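Local coordinates for LPXTG cell wall surface protein (Streptococcus gordonii, PDB 4IGB) that is probably an adhesin held on the streptococcal surface by a peptidoglycan anchor, represented here by its N-terminal N1 and N2 domains, at residues 215-220 / 256-261; 291-296 / 304-309. One frame throughout, in Å; residues are numbered along the deposited sequence.

Contact 1 (215-220 / 256-261) and contact 2 (291-296 / 304-309) both join antiparallel strands, but in different domains, with centres about 38 Å apart and no touch between them. Contact 1 is mostly buried in the N1 domain and brings together segments with 35 residues between them; its regular pairing is broken by a bulge, and an arginine there reaches acidic partners as far along the chain as the N2 domain. Contact 2 is a local hairpin of N2, partly buried: one side carries apolar and aromatic side chains into the domain, the other a charged pair bridged by one water and a hydroxyl linked to a backbone carbonyl by another. Contact 1 thus keeps a buried arginine within a polar network.

Contact 1. Residues 215-220 / 256-261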
ATOM      1  N   VAL A 215       1.249   7.834  -8.234  1.00 15.88           N
ATOM      2  CA  VAL A 215       0.516   7.998  -6.981  1.00 11.75           C
ATOM      3  C   VAL A 215      -0.862   8.589  -7.221  1.00 16.29           C
ATOM      4  O   VAL A 215      -1.024   9.555  -7.971  1.00 12.78           O
ATOM      5  CB  VAL A 215       1.278   8.892  -5.979  1.00 17.19           C
ATOM      6  CG1 VAL A 215       0.453   9.096  -4.710  1.00 14.05           C
ATOM      7  CG2 VAL A 215       2.617   8.286  -5.635  1.00 12.18           C
ATOM      8  N   ASN A 216      -1.855   8.013  -6.564  1.00 16.30           N
ATOM      9  CA  ASN A 216      -3.234   8.461  -6.731  1.00 15.13           C
ATOM     10  C   ASN A 216      -3.589   9.580  -5.745  1.00 18.09           C
ATOM     11  O   ASN A 216      -4.195  10.591  -6.121  1.00 16.26           O
ATOM     12  CB  ASN A 216      -4.177   7.279  -6.540  1.00 15.60           C
ATOM     13  CG  ASN A 216      -5.633   7.658  -6.755  1.00 19.19           C
ATOM     14  OD1 ASN A 216      -6.360   7.974  -5.811  1.00 21.05           O
ATOM     15  ND2 ASN A 216      -6.056   7.639  -7.996  1.00 19.01           N
ATOM     16  N   LEU A 217      -3.179   9.401  -4.490  1.00 15.66           N
ATOM     17  CA  LEU A 217      -3.524  10.329  -3.403  1.00 15.58           C
ATOM     18  C   LEU A 217      -2.384  10.422  -2.391  1.00 14.15           C
ATOM     19  O   LEU A 217      -1.810   9.396  -1.973  1.00 16.17           O
ATOM     20  CB  LEU A 217      -4.806   9.855  -2.707  1.00 13.26           C
ATOM     21  CG  LEU A 217      -5.554  10.749  -1.702  1.00 28.26           C
ATOM     22  CD1 LEU A 217      -6.994  10.258  -1.557  1.00 23.56           C
ATOM     23  CD2 LEU A 217      -4.887  10.787  -0.351  1.00 20.34           C
ATOM     24  N   ARG A 218      -2.055  11.645  -2.001  1.00 14.82           N
ATOM     25  CA  ARG A 218      -1.040  11.883  -0.975  1.00 14.55           C
ATOM     26  C   ARG A 218      -1.621  12.715   0.186  1.00 20.00           C
ATOM     27  O   ARG A 218      -2.072  13.862   0.003  1.00 13.87           O
ATOM     28  CB  ARG A 218       0.189  12.576  -1.573  1.00  8.49           C
ATOM     29  CG  ARG A 218       1.340  12.789  -0.573  1.00 15.95           C
ATOM     30  CD  ARG A 218       1.742  14.258  -0.494  1.00 14.17           C
ATOM     31  NE  ARG A 218       0.665  15.091   0.049  1.00 21.34           N
ATOM     32  CZ  ARG A 218       0.801  16.386   0.324  1.00 20.78           C
ATOM     33  NH1 ARG A 218      -0.218  17.068   0.824  1.00 17.51           N
ATOM     34  NH2 ARG A 218       1.958  16.998   0.106  1.00 10.99           N
ATOM     35  N   LEU A 219      -1.611  12.123   1.374  1.00 10.02           N
ATOM     36  CA  LEU A 219      -2.213  12.742   2.535  1.00 15.11           C
ATOM     37  C   LEU A 219      -1.160  13.247   3.520  1.00 16.95           C
ATOM     38  O   LEU A 219      -0.294  12.482   3.963  1.00 12.95           O
ATOM     39  CB  LEU A 219      -3.132  11.751   3.256  1.00 13.17           C
ATOM     40  CG  LEU A 219      -3.705  12.268   4.588  1.00 16.43           C
ATOM     41  CD1 LEU A 219      -4.577  13.495   4.370  1.00 12.66           C
ATOM     42  CD2 LEU A 219      -4.464  11.160   5.348  1.00 15.10           C
ATOM     43  N   MET A 220      -1.252  14.529   3.859  1.00 14.93           N
ATOM     44  CA  MET A 220      -0.520  15.085   4.996  1.00 16.51           C
ATOM     45  C   MET A 220      -1.471  15.600   6.076  1.00 23.07           C
ATOM     46  O   MET A 220      -2.570  16.078   5.788  1.00 16.62           O
ATOM     47  CB  MET A 220       0.357  16.260   4.560  1.00 17.42           C
ATOM     48  CG  MET A 220       1.717  15.878   3.984  1.00 20.11           C
ATOM     49  SD  MET A 220       2.603  17.355   3.440  1.00 19.05           S
ATOM     50  CE  MET A 220       4.107  16.606   2.810  1.00 17.36           C
ATOM     51  N   ALA A 256       0.944   9.714   4.176  1.00 12.34           N
ATOM     52  CA  ALA A 256       0.356   8.507   3.601  1.00 14.94           C
ATOM     53  C   ALA A 256       0.202   8.649   2.091  1.00 13.49           C
ATOM     54  O   ALA A 256      -0.249   9.679   1.602  1.00 14.27           O
ATOM     55  CB  ALA A 256      -0.993   8.196   4.244  1.00 10.96           C
ATOM     56  N   LEU A 257       0.578   7.595   1.379  1.00  9.83           N
ATOM     57  CA  LEU A 257       0.591   7.548  -0.083  1.00 12.81           C
ATOM     58  C   LEU A 257      -0.235   6.377  -0.572  1.00 10.34           C
ATOM     59  O   LEU A 257       0.005   5.231  -0.169  1.00 19.62           O
ATOM     60  CB  LEU A 257       2.031   7.351  -0.574  1.00 12.58           C
ATOM     61  CG  LEU A 257       2.965   8.517  -0.274  1.00 21.31           C
ATOM     62  CD1 LEU A 257       4.411   8.044  -0.189  1.00 22.35           C
ATOM     63  CD2 LEU A 257       2.797   9.596  -1.338  1.00 13.81           C
ATOM     64  N   ARG A 258      -1.215   6.654  -1.423  1.00 10.15           N
ATOM     65  CA  ARG A 258      -1.976   5.611  -2.091  1.00  7.10           C
ATOM     66  C   ARG A 258      -1.572   5.556  -3.558  1.00 17.98           C
ATOM     67  O   ARG A 258      -1.675   6.548  -4.286  1.00 13.59           O
ATOM     68  CB  ARG A 258      -3.478   5.879  -1.986  1.00 14.96           C
ATOM     69  CG  ARG A 258      -4.310   4.967  -2.881  1.00 13.88           C
ATOM     70  CD  ARG A 258      -5.626   5.623  -3.288  1.00 15.57           C
ATOM     71  NE  ARG A 258      -6.592   5.755  -2.194  1.00 16.37           N
ATOM     72  CZ  ARG A 258      -7.622   6.602  -2.218  1.00 21.39           C
ATOM     73  NH1 ARG A 258      -7.816   7.400  -3.258  1.00 16.13           N
ATOM     74  NH2 ARG A 258      -8.468   6.653  -1.210  1.00 15.89           N
ATOM     75  N   SER A 259      -1.091   4.399  -3.985  1.00 13.16           N
ATOM     76  CA  SER A 259      -0.655   4.228  -5.349  1.00 17.26           C
ATOM     77  C   SER A 259      -1.829   4.147  -6.323  1.00 16.09           C
ATOM     78  O   SER A 259      -2.966   3.866  -5.931  1.00 11.27           O
ATOM     79  CB  SER A 259       0.200   2.964  -5.469  1.00 13.31           C
ATOM     80  OG  SER A 259       0.536   2.723  -6.818  1.00 11.30           O
ATOM     81  N   ASN A 260      -1.543   4.445  -7.587  1.00 17.69           N
ATOM     82  CA  ASN A 260      -2.440   4.123  -8.702  1.00 17.83           C
ATOM     83  C   ASN A 260      -2.490   2.619  -8.998  1.00 16.26           C
ATOM     84  O   ASN A 260      -3.342   2.160  -9.757  1.00 17.13           O
ATOM     85  CB  ASN A 260      -1.995   4.851  -9.985  1.00 17.91           C
ATOM     86  CG  ASN A 260      -2.373   6.323  -9.978  1.00 23.60           C
ATOM     87  OD1 ASN A 260      -3.428   6.703  -9.470  1.00 20.53           O
ATOM     88  ND2 ASN A 260      -1.519   7.154 -10.558  1.00 19.30           N
ATOM     89  N   SER A 261      -1.584   1.846  -8.409  1.00 10.44           N
ATOM     90  CA  SER A 261      -1.522   0.422  -8.746  1.00 10.01           C
ATOM     91  C   SER A 261      -1.240  -0.429  -7.520  1.00 11.38           C
ATOM     92  O   SER A 261      -1.343   0.051  -6.386  1.00 12.90           O
ATOM     93  CB  SER A 261      -0.442   0.181  -9.806  1.00 14.16           C
ATOM     94  OG  SER A 261       0.834   0.470  -9.247  1.00 13.48           O
TER
HETATM   95  O   HOH W   1      -1.582  10.253 -10.434  1.00 34.62           O
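Two successive amides, Asn216 N and Leu217 N, converge on one carbonyl, Arg258 O, at 2.7 and 3.2 Å; the second bond uses a lone pair in the carbonyl plane. Arg258 N returns an almost straight bond (179°) to Leu217 O. Farther along, Leu219 and Ala256 exchange both of their backbone hydrogen bonds.

The Asn216 side chain serves two partners. Its CG is anti to the backbone N (chi1 -178°), which lays the amide alongside Arg258, and OD1 accepts from Arg258 NH1 at 3.0 Å, within the guanidinium plane. On its other branch ND2 donates a hydrogen bond to Asn260 OD1 at 3.2 Å, the two amide planes standing nearly perpendicular. Asn260 ND2 is taken up by Asn213 O and by a water, which donates in turn to Val215 O at 2.6 Å.

Over one guanidinium face lies Leu217 CD1, 3.4 Å from Arg258 NH1. Salt bridges to Glu283 and Asp413 engage the same guanidinium, so its charge is probably well balanced although buried. On the sheet face of Arg218 and Leu257, Arg218 CG rests 3.6 Å from Leu257 CD2, while Gln228 and Ile12 O hold the guanidinium end.

Ser259 OG accepts from Ser261 N, an ST turn that starts at the strand's last residue. Asn216 and Leu217 set against Arg258 make a classic beta bulge within the N1 domain's four-stranded mixed sheet.

Contact 2. Residues 291-296 / 304-309; sequences LEVDPA and QDVTYK
The Tyr308 ring meets Val293 obliquely, CG2 of the valine coming to 3.2 Å from CE1, while Glu292 O lies at the ring's edge, near its plane. Leu291 CD1, also oblique to the ring, reaches Tyr308 CB at 4.1 Å. This is the apolar side of a beta hairpin in the N2 domain, built from strands 290-299 and 305-312; Val422 of the strand beside 290-299 and Ile404 continue the packing. In Val293, CG2 is anti to the backbone N, which carries it alongside the tyrosine.

Four backbone bonds hold the strands together: Glu292 and Lys309 are joined in both directions, as are Asp294 and Thr307, with Val293 and Tyr308 the non-hydrogen-bonded pair between them. Beyond Asp294 a cis peptide leads into Pro295, whose CD rests 3.5 Å from Asp305 O.

On the opposite side of the sheet the chemistry is polar. Glu292 and Lys309 run side by side, yet OE2 and NZ stay 4.5 Å apart, too far for a salt bridge. A water fills in, donating to Glu292 OE2 and accepting from Lys309 NZ. A second water donates to Asp294 O and hydrogen-bonds with Thr307 OG1 at 2.7 Å.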
ATOM      1  N   LEU A 291     -24.275  -9.148  -1.294  1.00 15.42           N
ATOM      2  CA  LEU A 291     -25.150  -9.368  -2.435  1.00 24.95           C
ATOM      3  C   LEU A 291     -26.152 -10.473  -2.121  1.00 20.35           C
ATOM      4  O   LEU A 291     -25.788 -11.510  -1.570  1.00 21.03           O
ATOM      5  CB  LEU A 291     -24.319  -9.749  -3.661  1.00 20.44           C
ATOM      6  CG  LEU A 291     -25.082  -9.968  -4.967  1.00 24.09           C
ATOM      7  CD1 LEU A 291     -25.825  -8.710  -5.396  1.00 24.26           C
ATOM      8  CD2 LEU A 291     -24.090 -10.385  -6.026  1.00 17.32           C
ATOM      9  N   GLU A 292     -27.412 -10.237  -2.464  1.00 22.47           N
ATOM     10  CA  GLU A 292     -28.460 -11.236  -2.298  1.00 21.59           C
ATOM     11  C   GLU A 292     -29.160 -11.448  -3.629  1.00 25.64           C
ATOM     12  O   GLU A 292     -29.220 -10.532  -4.448  1.00 23.59           O
ATOM     13  CB  GLU A 292     -29.492 -10.764  -1.279  1.00 20.99           C
ATOM     14  CG  GLU A 292     -28.943 -10.549   0.104  1.00 32.90           C
ATOM     15  CD  GLU A 292     -29.962  -9.915   1.018  1.00 33.42           C
ATOM     16  OE1 GLU A 292     -31.147 -10.302   0.959  1.00 43.96           O
ATOM     17  OE2 GLU A 292     -29.583  -9.013   1.784  1.00 44.33           O
ATOM     18  N   VAL A 293     -29.704 -12.647  -3.836  1.00 31.26           N
ATOM     19  CA  VAL A 293     -30.491 -12.932  -5.037  1.00 28.08           C
ATOM     20  C   VAL A 293     -31.813 -13.625  -4.691  1.00 27.62           C
ATOM     21  O   VAL A 293     -31.855 -14.573  -3.900  1.00 34.65           O
ATOM     22  CB  VAL A 293     -29.697 -13.757  -6.084  1.00 29.07           C
ATOM     23  CG1 VAL A 293     -29.523 -15.196  -5.626  1.00 21.32           C
ATOM     24  CG2 VAL A 293     -30.401 -13.715  -7.438  1.00 25.85           C
ATOM     25  N   ASP A 294     -32.896 -13.118  -5.257  1.00 27.45           N
ATOM     26  CA  ASP A 294     -34.204 -13.771  -5.164  1.00 26.44           C
ATOM     27  C   ASP A 294     -34.645 -14.083  -6.597  1.00 31.80           C
ATOM     28  O   ASP A 294     -34.847 -13.162  -7.394  1.00 26.53           O
ATOM     29  CB  ASP A 294     -35.212 -12.840  -4.478  1.00 29.68           C
ATOM     30  CG  ASP A 294     -36.598 -13.475  -4.314  1.00 37.69           C
ATOM     31  OD1 ASP A 294     -36.835 -14.584  -4.834  1.00 38.47           O
ATOM     32  OD2 ASP A 294     -37.461 -12.852  -3.658  1.00 51.46           O
ATOM     33  N   PRO A 295     -34.799 -15.375  -6.938  1.00 29.71           N
ATOM     34  CA  PRO A 295     -34.699 -16.552  -6.071  1.00 31.85           C
ATOM     35  C   PRO A 295     -33.419 -17.354  -6.265  1.00 32.22           C
ATOM     36  O   PRO A 295     -32.631 -17.088  -7.180  1.00 28.23           O
ATOM     37  CB  PRO A 295     -35.869 -17.402  -6.558  1.00 32.26           C
ATOM     38  CG  PRO A 295     -35.835 -17.174  -8.045  1.00 37.41           C
ATOM     39  CD  PRO A 295     -35.375 -15.736  -8.249  1.00 35.34           C
ATOM     40  N   ALA A 296     -33.241 -18.352  -5.405  1.00 30.99           N
ATOM     41  CA  ALA A 296     -32.091 -19.249  -5.451  1.00 36.74           C
ATOM     42  C   ALA A 296     -32.139 -20.203  -6.646  1.00 32.44           C
ATOM     43  O   ALA A 296     -31.112 -20.735  -7.073  1.00 33.00           O
ATOM     44  CB  ALA A 296     -32.003 -20.040  -4.150  1.00 34.16           C
ATOM     45  N   GLN A 304     -38.352 -15.167 -16.567  1.00 32.30           N
ATOM     46  CA  GLN A 304     -38.355 -15.422 -15.131  1.00 34.58           C
ATOM     47  C   GLN A 304     -37.590 -14.344 -14.361  1.00 31.01           C
ATOM     48  O   GLN A 304     -36.406 -14.120 -14.609  1.00 29.78           O
ATOM     49  CB  GLN A 304     -37.753 -16.797 -14.840  1.00 34.27           C
ATOM     50  CG  GLN A 304     -38.441 -17.917 -15.586  1.00 41.56           C
ATOM     51  CD  GLN A 304     -39.941 -17.882 -15.407  1.00 45.04           C
ATOM     52  OE1 GLN A 304     -40.447 -18.134 -14.316  1.00 38.05           O
ATOM     53  NE2 GLN A 304     -40.663 -17.549 -16.478  1.00 47.44           N
ATOM     54  N   ASP A 305     -38.274 -13.691 -13.423  1.00 27.78           N
ATOM     55  CA  ASP A 305     -37.679 -12.620 -12.628  1.00 31.46           C
ATOM     56  C   ASP A 305     -36.504 -13.053 -11.750  1.00 28.44           C
ATOM     57  O   ASP A 305     -36.610 -13.995 -10.970  1.00 34.14           O
ATOM     58  CB  ASP A 305     -38.741 -11.963 -11.745  1.00 25.28           C
ATOM     59  CG  ASP A 305     -39.686 -11.069 -12.532  1.00 38.87           C
ATOM     60  OD1 ASP A 305     -40.744 -10.701 -11.980  1.00 38.52           O
ATOM     61  OD2 ASP A 305     -39.377 -10.731 -13.698  1.00 40.14           O
ATOM     62  N   VAL A 306     -35.380 -12.358 -11.868  1.00 31.54           N
ATOM     63  CA  VAL A 306     -34.331 -12.503 -10.863  1.00 24.98           C
ATOM     64  C   VAL A 306     -33.875 -11.144 -10.349  1.00 26.88           C
ATOM     65  O   VAL A 306     -33.494 -10.237 -11.107  1.00 24.19           O
ATOM     66  CB  VAL A 306     -33.150 -13.396 -11.306  1.00 33.44           C
ATOM     67  CG1 VAL A 306     -33.492 -14.173 -12.570  1.00 28.46           C
ATOM     68  CG2 VAL A 306     -31.874 -12.590 -11.459  1.00 37.93           C
ATOM     69  N   THR A 307     -33.953 -11.003  -9.039  1.00 24.09           N
ATOM     70  CA  THR A 307     -33.750  -9.721  -8.408  1.00 22.40           C
ATOM     71  C   THR A 307     -32.525  -9.756  -7.508  1.00 24.84           C
ATOM     72  O   THR A 307     -32.420 -10.601  -6.621  1.00 29.60           O
ATOM     73  CB  THR A 307     -34.990  -9.342  -7.590  1.00 28.25           C
ATOM     74  OG1 THR A 307     -36.130  -9.349  -8.456  1.00 25.39           O
ATOM     75  CG2 THR A 307     -34.829  -7.958  -6.973  1.00 23.49           C
ATOM     76  N   TYR A 308     -31.599  -8.835  -7.751  1.00 26.12           N
ATOM     77  CA  TYR A 308     -30.394  -8.733  -6.940  1.00 22.12           C
ATOM     78  C   TYR A 308     -30.487  -7.549  -5.980  1.00 23.90           C
ATOM     79  O   TYR A 308     -30.841  -6.431  -6.386  1.00 24.54           O
ATOM     80  CB  TYR A 308     -29.174  -8.577  -7.841  1.00 25.19           C
ATOM     81  CG  TYR A 308     -28.944  -9.755  -8.757  1.00 24.21           C
ATOM     82  CD1 TYR A 308     -28.440 -10.951  -8.265  1.00 26.87           C
ATOM     83  CD2 TYR A 308     -29.223  -9.669 -10.118  1.00 34.31           C
ATOM     84  CE1 TYR A 308     -28.226 -12.035  -9.103  1.00 24.57           C
ATOM     85  CE2 TYR A 308     -29.013 -10.756 -10.966  1.00 25.55           C
ATOM     86  CZ  TYR A 308     -28.519 -11.934 -10.448  1.00 21.46           C
ATOM     87  OH  TYR A 308     -28.306 -13.012 -11.279  1.00 22.41           O
ATOM     88  N   LYS A 309     -30.169  -7.797  -4.714  1.00 20.14           N
ATOM     89  CA  LYS A 309     -30.075  -6.728  -3.720  1.00 18.43           C
ATOM     90  C   LYS A 309     -28.637  -6.627  -3.186  1.00 20.98           C
ATOM     91  O   LYS A 309     -28.095  -7.590  -2.664  1.00 22.24           O
ATOM     92  CB  LYS A 309     -31.061  -6.978  -2.578  1.00 25.16           C
ATOM     93  CG  LYS A 309     -31.177  -5.834  -1.570  1.00 22.08           C
ATOM     94  CD  LYS A 309     -32.147  -6.219  -0.465  1.00 26.78           C
ATOM     95  CE  LYS A 309     -31.785  -5.588   0.846  1.00 45.58           C
ATOM     96  NZ  LYS A 309     -32.847  -5.857   1.865  1.00 47.78           N
TER
HETATM   97  O   HOH W   2     -31.224  -7.757   3.327  1.00 44.62           O
HETATM   98  O   HOH W   3     -37.214 -11.817  -8.419  1.00 36.12           O